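Local coordinates for uncharacterized bacterial lipoprotein (Bacteroides thetaiotaomicron VPI-5482, PDB 3GF6) that is an all-beta bacterial lipoprotein of unknown function, with a domain of the DUF3845 family, at residues D14-G19 and V153-G158; Y112-R117 and I176-S181; G120-S125 and V205-D210. One frame throughout, in Å; residues are numbered along the deposited sequence. Where two conformers were deposited one is given.

Interaction 1: residues D14-G19 and V153-G158; sequences DIERGG and VFMCKG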
# COMPACT_ATOMS: atom_id res chain seq x y z
N ASP A 14 5.82 -5.70 11.83
CA ASP A 14 6.94 -5.51 10.93
C ASP A 14 7.40 -6.88 10.40
O ASP A 14 8.19 -7.59 11.06
CB ASP A 14 8.09 -4.82 11.66
CG ASP A 14 9.18 -4.37 10.73
OD1 ASP A 14 9.17 -4.76 9.55
OD2 ASP A 14 10.06 -3.62 11.19
N ILE A 15 6.87 -7.23 9.23
CA ILE A 15 7.17 -8.46 8.51
C ILE A 15 7.98 -8.14 7.25
O ILE A 15 7.55 -7.29 6.44
CB ILE A 15 5.84 -9.14 8.04
CG1 ILE A 15 5.06 -9.68 9.24
CG2 ILE A 15 6.09 -10.27 7.03
CD1 ILE A 15 3.56 -9.77 9.00
N GLU A 16 9.12 -8.79 7.08
CA GLU A 16 9.89 -8.69 5.83
C GLU A 16 10.38 -10.06 5.44
O GLU A 16 11.04 -10.72 6.25
CB GLU A 16 11.10 -7.76 5.99
CG GLU A 16 10.83 -6.30 5.77
CD GLU A 16 12.11 -5.46 5.68
OE1 GLU A 16 13.05 -5.81 4.92
OE2 GLU A 16 12.16 -4.44 6.41
N ARG A 17 10.01 -10.50 4.25
CA ARG A 17 10.43 -11.79 3.73
C ARG A 17 11.21 -11.58 2.45
O ARG A 17 11.16 -10.49 1.83
CB ARG A 17 9.23 -12.68 3.43
CG ARG A 17 8.23 -12.84 4.60
CD ARG A 17 7.30 -13.98 4.29
NE ARG A 17 5.99 -13.80 4.91
CZ ARG A 17 5.71 -14.03 6.18
NH1 ARG A 17 6.64 -14.42 7.03
NH2 ARG A 17 4.48 -13.85 6.61
N GLY A 18 11.89 -12.65 2.04
CA GLY A 18 12.57 -12.69 0.74
C GLY A 18 14.04 -12.97 0.93
O GLY A 18 14.55 -12.94 2.05
N GLY A 19 14.74 -13.23 -0.17
CA GLY A 19 16.20 -13.25 -0.15
C GLY A 19 16.76 -11.85 0.11
O GLY A 19 16.02 -10.86 0.13
N VAL A 153 2.88 -12.81 1.83
CA VAL A 153 3.15 -11.45 2.31
C VAL A 153 4.65 -11.23 2.39
O VAL A 153 5.37 -11.90 3.15
CB VAL A 153 2.45 -11.19 3.66
CG1 VAL A 153 2.92 -9.87 4.26
CG2 VAL A 153 0.94 -11.08 3.44
N PHE A 154 5.12 -10.30 1.55
CA PHE A 154 6.56 -10.02 1.40
C PHE A 154 7.02 -8.90 2.35
O PHE A 154 8.13 -8.94 2.89
CB PHE A 154 6.90 -9.66 -0.06
CG PHE A 154 6.52 -10.73 -1.07
CD1 PHE A 154 6.61 -12.08 -0.77
CD2 PHE A 154 5.99 -10.36 -2.32
CE1 PHE A 154 6.24 -13.05 -1.71
CE2 PHE A 154 5.61 -11.32 -3.24
CZ PHE A 154 5.73 -12.66 -2.94
N MSE A 155 6.15 -7.90 2.53
CA MSE A 155 6.44 -6.76 3.40
C MSE A 155 5.13 -6.34 4.02
O MSE A 155 4.10 -6.17 3.34
CB MSE A 155 7.04 -5.57 2.65
CG MSE A 155 7.60 -4.46 3.56
SE MSE A 155 7.53 -2.70 2.75
CE MSE A 155 5.59 -2.37 2.80
N CYS A 156 5.15 -6.18 5.33
CA CYS A 156 3.99 -5.68 6.05
C CYS A 156 4.49 -4.79 7.18
O CYS A 156 5.17 -5.26 8.08
CB CYS A 156 3.13 -6.83 6.61
SG CYS A 156 1.60 -6.26 7.39
N LYS A 157 4.16 -3.51 7.11
CA LYS A 157 4.57 -2.52 8.10
C LYS A 157 3.35 -1.73 8.55
O LYS A 157 2.76 -0.94 7.79
CB LYS A 157 5.69 -1.60 7.60
CG LYS A 157 7.04 -2.32 7.45
CD LYS A 157 8.06 -1.51 6.72
CE LYS A 157 9.30 -2.38 6.36
NZ LYS A 157 10.06 -3.01 7.50
N GLY A 158 2.98 -1.96 9.80
CA GLY A 158 1.83 -1.29 10.41
C GLY A 158 2.10 -0.47 11.65
O GLY A 158 3.10 -0.64 12.37
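Asp14, Glu16 and Lys157 form a salt-bridge network on one face of an antiparallel beta sheet, where the short strand 14-16 adds to strand 153-158, which pairs on its other side with strand 129-139. Asp14 and Lys157 run side by side, pointing the same way, and Lys157 NZ reaches Asp14 OD1 at 2.8 Å from its syn side. Glu16 crosses the lysine obliquely and offers the anti side of its carboxylate, OE2 lying 2.8 Å from Lys157 NZ. The last lysine torsion (chi4 -60°) bends the otherwise extended chain and sets NZ between the two carboxylates, which would probably stabilise its positive charge.

On the opposite face Ile15 packs beside Cys156, CD1 to CB 3.8 Å. Their backbones form the hydrogen-bonded pair, Ile15 N to Cys156 O being nearly straight at 173°. Toward strand 129-139, Phe154 and Met155 (present as selenomethionine) both stand opposite Leu138, a classic beta bulge.

Beyond strand 14-16, Arg17 continues the pairing through its N, 2.8 Å from Phe154 O. Its side chain, extended from CG to NE, has NH2 bonded to Ala148 O, and Ile15 CG2 sits 3.8 Å above the centre of one guanidinium face. Val153 O lies at the edge of that group, near its plane, and takes a short but bent and weak bond from Arg17 NE, 2.7 Å long.

Interaction 2: residues Y112-R117 and I176-S181; sequences YAVKLR and ITYDRS. With EDO (1,2-ethanediol), chain G; EDO (1,2-ethanediol), chain C.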
# COMPACT_ATOMS: atom_id res chain seq x y z
N TYR A 112 11.94 -12.66 -8.74
CA TYR A 112 11.86 -11.21 -8.71
C TYR A 112 12.52 -10.59 -7.50
O TYR A 112 12.52 -11.18 -6.41
CB TYR A 112 10.39 -10.78 -8.74
CG TYR A 112 9.64 -11.05 -10.01
CD1 TYR A 112 9.80 -10.23 -11.12
CD2 TYR A 112 8.76 -12.14 -10.12
CE1 TYR A 112 9.07 -10.45 -12.31
CE2 TYR A 112 8.02 -12.38 -11.27
CZ TYR A 112 8.19 -11.52 -12.39
OH TYR A 112 7.49 -11.73 -13.55
N ALA A 113 13.04 -9.37 -7.68
CA ALA A 113 13.56 -8.56 -6.58
C ALA A 113 12.88 -7.22 -6.64
O ALA A 113 12.61 -6.71 -7.73
CB ALA A 113 15.10 -8.40 -6.70
N VAL A 114 12.59 -6.65 -5.47
CA VAL A 114 11.91 -5.37 -5.35
C VAL A 114 12.77 -4.41 -4.53
O VAL A 114 13.32 -4.78 -3.50
CB VAL A 114 10.49 -5.53 -4.67
CG1 VAL A 114 9.86 -4.19 -4.30
CG2 VAL A 114 9.54 -6.30 -5.61
N LYS A 115 12.83 -3.16 -4.99
CA LYS A 115 13.43 -2.07 -4.22
C LYS A 115 12.42 -0.96 -4.22
O LYS A 115 11.93 -0.55 -5.30
CB LYS A 115 14.72 -1.56 -4.89
CG LYS A 115 15.79 -2.69 -5.07
CD LYS A 115 17.04 -2.18 -5.74
CE LYS A 115 18.14 -3.24 -5.80
NZ LYS A 115 18.73 -3.51 -4.48
N LEU A 116 12.05 -0.52 -3.02
CA LEU A 116 11.07 0.55 -2.92
C LEU A 116 11.33 1.46 -1.76
O LEU A 116 12.01 1.10 -0.79
CB LEU A 116 9.64 -0.01 -2.88
CG LEU A 116 9.16 -0.82 -1.66
CD1 LEU A 116 8.80 0.09 -0.47
CD2 LEU A 116 7.96 -1.69 -2.04
N ARG A 117 10.82 2.68 -1.88
CA ARG A 117 10.74 3.60 -0.74
C ARG A 117 9.34 4.20 -0.76
O ARG A 117 8.86 4.58 -1.82
CB ARG A 117 11.80 4.71 -0.81
CG ARG A 117 11.78 5.66 0.38
CD ARG A 117 13.05 6.55 0.32
NE ARG A 117 13.11 7.50 1.42
CZ ARG A 117 13.99 8.49 1.46
NH1 ARG A 117 14.87 8.64 0.48
NH2 ARG A 117 13.98 9.34 2.49
N ILE A 176 9.55 4.38 4.76
CA ILE A 176 9.94 2.97 4.84
C ILE A 176 10.61 2.57 3.54
O ILE A 176 10.36 3.13 2.45
CB ILE A 176 8.73 2.01 5.18
CG1 ILE A 176 7.66 2.09 4.07
CG2 ILE A 176 8.20 2.35 6.56
CD1 ILE A 176 6.63 0.98 4.05
N THR A 177 11.48 1.60 3.66
CA THR A 177 12.11 1.02 2.47
C THR A 177 12.04 -0.51 2.51
O THR A 177 11.91 -1.12 3.58
CB THR A 177 13.57 1.43 2.34
OG1 THR A 177 14.30 0.99 3.50
CG2 THR A 177 13.68 2.91 2.17
N TYR A 178 12.11 -1.12 1.33
CA TYR A 178 12.14 -2.57 1.19
C TYR A 178 13.07 -2.91 0.04
O TYR A 178 13.04 -2.25 -1.01
CB TYR A 178 10.72 -3.12 1.01
CG TYR A 178 10.62 -4.63 0.76
CD1 TYR A 178 10.53 -5.54 1.82
CD2 TYR A 178 10.64 -5.15 -0.53
CE1 TYR A 178 10.41 -6.90 1.60
CE2 TYR A 178 10.53 -6.55 -0.76
CZ TYR A 178 10.44 -7.42 0.30
OH TYR A 178 10.34 -8.78 0.04
N ASP A 179 13.92 -3.90 0.25
CA ASP A 179 14.94 -4.29 -0.70
C ASP A 179 15.28 -5.77 -0.54
O ASP A 179 16.17 -6.15 0.22
CB ASP A 179 16.14 -3.37 -0.47
CG ASP A 179 17.24 -3.50 -1.52
OD1 ASP A 179 17.16 -4.30 -2.48
OD2 ASP A 179 18.24 -2.76 -1.34
N ARG A 180 14.55 -6.62 -1.25
CA ARG A 180 14.71 -8.05 -1.08
C ARG A 180 14.54 -8.73 -2.42
O ARG A 180 14.18 -8.09 -3.42
CB ARG A 180 13.74 -8.61 -0.03
CG ARG A 180 13.81 -7.95 1.34
CD ARG A 180 15.09 -8.37 2.14
NE ARG A 180 14.89 -9.70 2.71
CZ ARG A 180 14.47 -9.97 3.95
NH1 ARG A 180 14.23 -9.03 4.87
NH2 ARG A 180 14.31 -11.23 4.29
N SER A 181 14.86 -10.02 -2.45
CA SER A 181 14.98 -10.77 -3.68
C SER A 181 14.32 -12.15 -3.60
O SER A 181 13.71 -12.48 -2.60
CB SER A 181 16.49 -10.92 -3.97
OG SER A 181 17.11 -11.75 -2.99
C1 EDO G . 15.12 0.23 -1.14
O1 EDO G . 14.82 1.61 -0.89
C2 EDO G . 16.55 -0.02 -0.66
O2 EDO G . 17.42 -0.16 -1.78
C1 EDO C . 16.87 6.79 -1.17
O1 EDO C . 15.70 6.94 -1.94
C2 EDO C . 17.86 6.12 -2.06
O2 EDO C . 18.30 7.19 -2.87
O HOH W 1 20.61 -2.47 -2.23
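Val114 and Arg180, and then Leu116 and Tyr178, are the hydrogen-bonded pairs of two antiparallel strands whose axes run at 169° to each other. Their four backbone bonds are unequal: Leu116 N to Tyr178 O is 2.8 Å, whereas Arg180 N to Val114 O stretches to 3.2 Å. CA-H...O contacts fill in between them, such as Lys115 CA to Tyr178 O at 3.2 Å.

The charged contact belongs to the non-hydrogen-bonded pair Lys115 and Asp179, whose side chains lie side by side and point the same way. The lysine chain is extended to CE and bends at its last torsion (chi4 -72°), which brings NZ to the carboxylate. Lys115 NZ forms a salt bridge with Asp179 OD1 at 2.7 Å on its syn side, 22° out of the carboxylate plane, and is also bonded to Leu22 O. A water donates to Asp179 OD2 and weakly accepts from the same ammonium, while an ethanediol, probably from the crystallisation liquor, also donates to OD2. An alanine in place of Lys115 would probably leave the Asp179 carboxylate without its cationic mate and Leu22 O without this donor. Farther along this face, Arg117 CG rests on Thr177 CG2 at 3.8 Å, and Arg117 NE is paired with Asp175.

Mostly apolar packing is on the other face. Val114 crosses the Tyr178 side chain at about a right angle, its CG1 at the ring edge 4.0 Å from CD2, and Leu116 CG sits 3.9 Å from Tyr178 CB. Arg180 CG lies 3.4 Å above one ring face, offset toward the rim, while Tyr178 OH bonds Arg17 O. With Val114 and Tyr178 packed on Leu138 of strand 129-139, in the other sheet, the pair forms part of an antiparallel beta sandwich, consistent with the family's place in the C1q/TNF clan.

Interaction 3: residues G120-S125 and V205-D210; sequences GELLVS and VRLRID. With EDO (1,2-ethanediol), chain F.
Leu122 is the centre of the tight part of this contact. Its CD1 meets Val205 CG1 at 3.8 Å, and its CB lies 3.9 Å from Leu207 CD1, on the buried face of the sheet. At Gly120 the backbones come close, CA to Arg208 O being 3.1 Å, and a CB there would fall about 2.0 Å from that same oxygen, a clash. Four backbone bonds hold the pair, among them Leu123 N to Arg206 O, almost straight at 177°.

The other face is wetter. Glu121, Arg208 and Asp210 form a salt-bridge network there: Arg208 bends at chi3 (62°), which places NE, and NE bonds Asp210 OD1 in the guanidinium plane. Glu121 gives the anti lone pair of OE1 to Arg208 NH2 at 3.0 Å, the carboxylate and guanidinium planes 82° apart. NH1 makes only a weak bond to OE1 and is also bonded to a water and another ethanediol of the same probable origin. Further waters link Arg206 to Leu123 O, Val124 O and Ser125 OG.

Strand 171-183 flanks segment 120-125 and strand 40-46 flanks 205-210, while Leu122 and Leu207 pack on Ile194 and Leu192 of strand 187-198 in the opposing sheet.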
# COMPACT_ATOMS: atom_id res chain seq x y z
N GLY A 120 5.95 9.72 3.07
CA GLY A 120 4.78 10.59 3.01
C GLY A 120 4.00 10.69 4.30
O GLY A 120 4.53 10.45 5.36
N GLU A 121 2.74 11.09 4.20
CA GLU A 121 1.92 11.30 5.39
C GLU A 121 0.45 11.10 5.13
O GLU A 121 -0.09 11.58 4.13
CB GLU A 121 2.16 12.68 6.01
CG GLU A 121 1.50 12.88 7.35
CD GLU A 121 1.68 14.27 7.90
OE1 GLU A 121 2.43 15.07 7.31
OE2 GLU A 121 1.05 14.58 8.94
N LEU A 122 -0.20 10.34 6.02
CA LEU A 122 -1.65 10.22 6.07
C LEU A 122 -2.17 11.23 7.09
O LEU A 122 -1.68 11.29 8.21
CB LEU A 122 -2.06 8.81 6.49
CG LEU A 122 -3.56 8.51 6.64
CD1 LEU A 122 -4.33 8.61 5.33
CD2 LEU A 122 -3.72 7.12 7.28
N LEU A 123 -3.15 12.03 6.66
CA LEU A 123 -3.85 12.97 7.54
C LEU A 123 -5.37 12.88 7.42
O LEU A 123 -5.91 13.13 6.32
CB LEU A 123 -3.48 14.44 7.22
CG LEU A 123 -2.00 14.79 7.12
CD1 LEU A 123 -1.50 14.52 5.69
CD2 LEU A 123 -1.73 16.29 7.56
N VAL A 124 -6.05 12.62 8.55
CA VAL A 124 -7.49 12.91 8.65
C VAL A 124 -7.73 14.39 8.83
O VAL A 124 -6.84 15.11 9.31
CB VAL A 124 -8.20 12.18 9.83
CG1 VAL A 124 -7.73 10.79 9.95
CG2 VAL A 124 -7.99 12.92 11.15
N SER A 125 -8.92 14.86 8.46
CA SER A 125 -9.22 16.29 8.57
C SER A 125 -9.96 16.53 9.86
O SER A 125 -10.78 15.70 10.27
CB SER A 125 -10.05 16.80 7.38
OG SER A 125 -9.28 16.69 6.18
N VAL A 205 -9.95 12.92 3.58
CA VAL A 205 -8.70 12.23 3.85
C VAL A 205 -7.60 12.73 2.89
O VAL A 205 -7.80 12.82 1.65
CB VAL A 205 -8.85 10.69 3.67
CG1 VAL A 205 -7.52 9.96 3.88
CG2 VAL A 205 -9.93 10.14 4.65
N ARG A 206 -6.43 13.03 3.45
CA ARG A 206 -5.29 13.44 2.62
C ARG A 206 -4.15 12.47 2.78
O ARG A 206 -3.90 11.97 3.88
CB ARG A 206 -4.87 14.87 2.98
CG ARG A 206 -5.77 15.90 2.32
CD ARG A 206 -5.34 17.30 2.53
NE ARG A 206 -5.32 17.62 3.94
CZ ARG A 206 -4.71 18.68 4.47
NH1 ARG A 206 -4.04 19.55 3.71
NH2 ARG A 206 -4.75 18.85 5.78
N LEU A 207 -3.49 12.14 1.67
CA LEU A 207 -2.32 11.30 1.70
C LEU A 207 -1.28 12.01 0.85
O LEU A 207 -1.41 12.05 -0.39
CB LEU A 207 -2.59 9.88 1.15
CG LEU A 207 -1.39 8.90 1.20
CD1 LEU A 207 -1.11 8.57 2.70
CD2 LEU A 207 -1.61 7.63 0.40
N ARG A 208 -0.25 12.53 1.51
CA ARG A 208 0.94 13.06 0.80
C ARG A 208 1.91 11.95 0.46
O ARG A 208 2.28 11.15 1.33
CB ARG A 208 1.64 14.15 1.58
CG ARG A 208 2.80 14.78 0.79
CD ARG A 208 3.49 15.88 1.55
NE ARG A 208 4.12 15.42 2.78
CZ ARG A 208 3.67 15.63 4.02
NH1 ARG A 208 2.54 16.29 4.25
NH2 ARG A 208 4.37 15.16 5.05
N ILE A 209 2.31 11.86 -0.81
CA ILE A 209 3.36 10.94 -1.25
C ILE A 209 4.53 11.87 -1.60
O ILE A 209 4.42 12.75 -2.50
CB ILE A 209 2.96 10.11 -2.47
CG1 ILE A 209 1.77 9.21 -2.12
CG2 ILE A 209 4.18 9.35 -3.05
CD1 ILE A 209 2.07 8.11 -1.02
N ASP A 210 5.61 11.72 -0.83
CA ASP A 210 6.79 12.58 -0.98
C ASP A 210 7.55 12.15 -2.23
O ASP A 210 7.54 10.97 -2.65
CB ASP A 210 7.71 12.54 0.24
CG ASP A 210 7.14 13.29 1.45
OD1 ASP A 210 6.04 13.83 1.41
OD2 ASP A 210 7.80 13.31 2.49
C1 EDO F . -0.74 18.56 4.33
O1 EDO F . 0.40 18.34 5.18
C2 EDO F . -0.66 17.61 3.14
O2 EDO F . 0.66 17.62 2.57
O HOH W 2 2.54 17.82 6.85
O HOH W 3 -6.88 15.81 5.91
O HOH W 4 -5.77 17.64 8.06

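The segments come along the chain in the order 14-19, 112-117, 120-125, 153-158, 176-181 and 205-210, so all three interactions interlock in sequence. Interactions 2 and 3 belong to one antiparallel sheet and share strand 112-123, though their centres are about 22 Å apart: strand 171-183 pairs with it in the former, strand 203-219 in the latter. Interaction 1 belongs to the other sheet. Its centre is about 10 Å from that of interaction 2, and the two touch directly, Gly19 N probably bonding Ser181 O. Interaction 3 lies across the chain's centre from interaction 1, their centres about 23 Å apart. Distant parts of the sequence are thus tied into one two-sheet body.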